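Molybdopterin biosynthesis protein MoaB (Sulfolobus tokodaii, PDB 3IWT) probably binds molybdopterin and takes part in the biosynthesis of the molybdenum cofactor. Local coordinates at the interface of chains A and B. Numbering follows the deposited sequence. Chains: chain A/B, 178aa long hypothetical molybdenum cofactor biosynthesis protein B.

The interface of chains A and B. Residues chain A 119, 123, 132-133; chain B 111, 113-114, 116-117, 164.
A:Arg119 on helix 112-123 and A:Tyr133 on the 3-10 helix 129-134 meet the N-terminal turns of helix 113-124 of chain B, and a water 2.6 Å from A:Tyr133 O links that backbone carbonyl to the amide B:Gly113 N in the first turn of that helix. The polar anchor is the salt bridge of A:Arg119 and B:Asp116, whose side chains cross nearly at right angles. The guanidinium binds side-on, one nitrogen to each carboxylate oxygen. A:Arg119 NE reaches B:Asp116 OD2 at 2.8 Å in an almost straight bond (173° at H), with OD2 in the guanidinium plane and offering its syn lone pair. A:Arg119 NH2 donates to B:Asp116 OD1 at 2.9 Å, more bent and tilted out of both planes, as expected of groups that are not quite coplanar. The arginine chain, bent at chi3 (-72°), also sets B:Gly113 CA against one guanidinium face, toward its rim and 3.4 Å from A:Arg119 CZ, an approach to which that residue opposes no side chain. An alanine in place of A:Arg119 would probably leave the B:Asp116 carboxylate without its cationic mate and open a gap over B:Gly113. Beside this bridge, A:Tyr133 spans from the first turn of helix 113-124, which its CB touches, to B:Leu164 at its hydroxyl end. Its ring takes B:Phe114 CD1 over the centre of one face, an edge-to-face pair with planes 88° apart, while B:Ile111 CG2 comes to its rim. At the tip the phenol A:Tyr133 OH donates to the backbone carbonyl B:Leu164 O at 2.8 Å, approaching from above the carbonyl plane, so that neither lone pair points at it. B:Val117 divides its branches: CG2 packs on A:Tyr133 CB at 3.8 Å, and B:Val117 CG1, anti to the backbone N, lies 4.0 Å from A:Phe123 CD1. The patch thus joins two copies of MoaB through a charged clamp and an aromatic contact, and is likely to contribute to the six-chain assembly.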
loop_
_atom_site.group_PDB
_atom_site.type_symbol
_atom_site.label_atom_id
_atom_site.label_comp_id
_atom_site.label_asym_id
_atom_site.label_seq_id
_atom_site.Cartn_x
_atom_site.Cartn_y
_atom_site.Cartn_z
ATOM N N ARG A 119 8.458 -21.759 -0.545
ATOM C CA ARG A 119 9.892 -21.537 -0.362
ATOM C C ARG A 119 10.471 -22.498 0.694
ATOM O O ARG A 119 11.610 -22.955 0.554
ATOM C CB ARG A 119 10.181 -20.078 -0.038
ATOM C CG ARG A 119 9.991 -19.189 -1.238
ATOM C CD ARG A 119 10.388 -17.742 -0.987
ATOM N NE ARG A 119 9.499 -16.981 -0.120
ATOM C CZ ARG A 119 8.600 -16.096 -0.533
ATOM N NH1 ARG A 119 8.359 -15.917 -1.820
ATOM N NH2 ARG A 119 7.915 -15.387 0.356
ATOM N N PHE A 123 13.385 -24.959 -0.270
ATOM C CA PHE A 123 14.645 -24.944 0.505
ATOM C C PHE A 123 15.122 -26.347 0.900
ATOM O O PHE A 123 16.335 -26.606 0.970
ATOM C CB PHE A 123 14.510 -24.102 1.776
ATOM C CG PHE A 123 15.822 -23.894 2.512
ATOM C CD1 PHE A 123 16.723 -22.922 2.101
ATOM C CD2 PHE A 123 16.164 -24.708 3.572
ATOM C CE1 PHE A 123 17.959 -22.762 2.755
ATOM C CE2 PHE A 123 17.386 -24.548 4.247
ATOM C CZ PHE A 123 18.270 -23.578 3.832
ATOM N N ALA A 132 15.904 -21.007 -2.917
ATOM C CA ALA A 132 14.501 -20.837 -2.539
ATOM C C ALA A 132 14.097 -19.350 -2.418
ATOM O O ALA A 132 12.961 -19.006 -2.685
ATOM C CB ALA A 132 14.212 -21.566 -1.262
ATOM N N TYR A 133 15.008 -18.475 -1.972
ATOM C CA TYR A 133 14.595 -17.071 -1.802
ATOM C C TYR A 133 14.513 -16.306 -3.102
ATOM O O TYR A 133 14.091 -15.136 -3.110
ATOM C CB TYR A 133 15.373 -16.331 -0.727
ATOM C CG TYR A 133 16.808 -15.936 -1.003
ATOM C CD1 TYR A 133 17.105 -14.762 -1.694
ATOM C CD2 TYR A 133 17.853 -16.691 -0.530
ATOM C CE1 TYR A 133 18.416 -14.355 -1.919
ATOM C CE2 TYR A 133 19.187 -16.302 -0.734
ATOM C CZ TYR A 133 19.467 -15.121 -1.437
ATOM O OH TYR A 133 20.782 -14.700 -1.627
ATOM N N ILE B 111 13.332 -8.459 -2.785
ATOM C CA ILE B 111 13.543 -9.893 -2.928
ATOM C C ILE B 111 12.756 -10.480 -1.751
ATOM O O ILE B 111 13.283 -10.687 -0.635
ATOM C CB ILE B 111 15.034 -10.288 -2.922
ATOM C CG1 ILE B 111 15.757 -9.708 -4.151
ATOM C CG2 ILE B 111 15.181 -11.824 -2.915
ATOM C CD1 ILE B 111 17.314 -9.711 -3.986
ATOM N N GLY B 113 11.281 -13.219 -0.698
ATOM C CA GLY B 113 11.547 -14.460 0.013
ATOM C C GLY B 113 12.765 -14.467 0.903
ATOM O O GLY B 113 12.939 -15.407 1.701
ATOM N N PHE B 114 13.647 -13.467 0.781
ATOM C CA PHE B 114 14.811 -13.427 1.648
ATOM C C PHE B 114 14.387 -13.394 3.115
ATOM O O PHE B 114 14.966 -14.090 3.935
ATOM C CB PHE B 114 15.761 -12.273 1.351
ATOM C CG PHE B 114 17.000 -12.292 2.213
ATOM C CD1 PHE B 114 18.095 -13.065 1.857
ATOM C CD2 PHE B 114 17.063 -11.545 3.388
ATOM C CE1 PHE B 114 19.230 -13.089 2.631
ATOM C CE2 PHE B 114 18.198 -11.589 4.198
ATOM C CZ PHE B 114 19.282 -12.355 3.826
ATOM N N ASP B 116 11.589 -14.527 4.838
ATOM C CA ASP B 116 11.121 -15.782 5.399
ATOM C C ASP B 116 12.153 -16.912 5.316
ATOM O O ASP B 116 12.250 -17.711 6.240
ATOM C CB ASP B 116 9.774 -16.228 4.843
ATOM C CG ASP B 116 9.712 -16.205 3.333
ATOM O OD1 ASP B 116 9.446 -15.128 2.791
ATOM O OD2 ASP B 116 9.878 -17.266 2.689
ATOM N N VAL B 117 12.953 -16.947 4.247
ATOM C CA VAL B 117 13.990 -17.971 4.149
ATOM C C VAL B 117 15.075 -17.709 5.220
ATOM O O VAL B 117 15.574 -18.654 5.850
ATOM C CB VAL B 117 14.564 -18.094 2.724
ATOM C CG1 VAL B 117 15.785 -19.066 2.673
ATOM C CG2 VAL B 117 13.476 -18.587 1.737
ATOM N N LEU B 164 23.042 -18.047 2.942
ATOM C CA LEU B 164 22.160 -17.424 1.974
ATOM C C LEU B 164 22.814 -16.487 0.941
ATOM O O LEU B 164 22.410 -16.479 -0.211
ATOM C CB LEU B 164 21.030 -16.673 2.698
ATOM C CG LEU B 164 20.145 -17.480 3.672
ATOM C CD1 LEU B 164 18.976 -16.581 4.133
ATOM C CD2 LEU B 164 19.591 -18.746 3.045
HETATM O O HOH W 1 11.683 -14.138 -3.356
#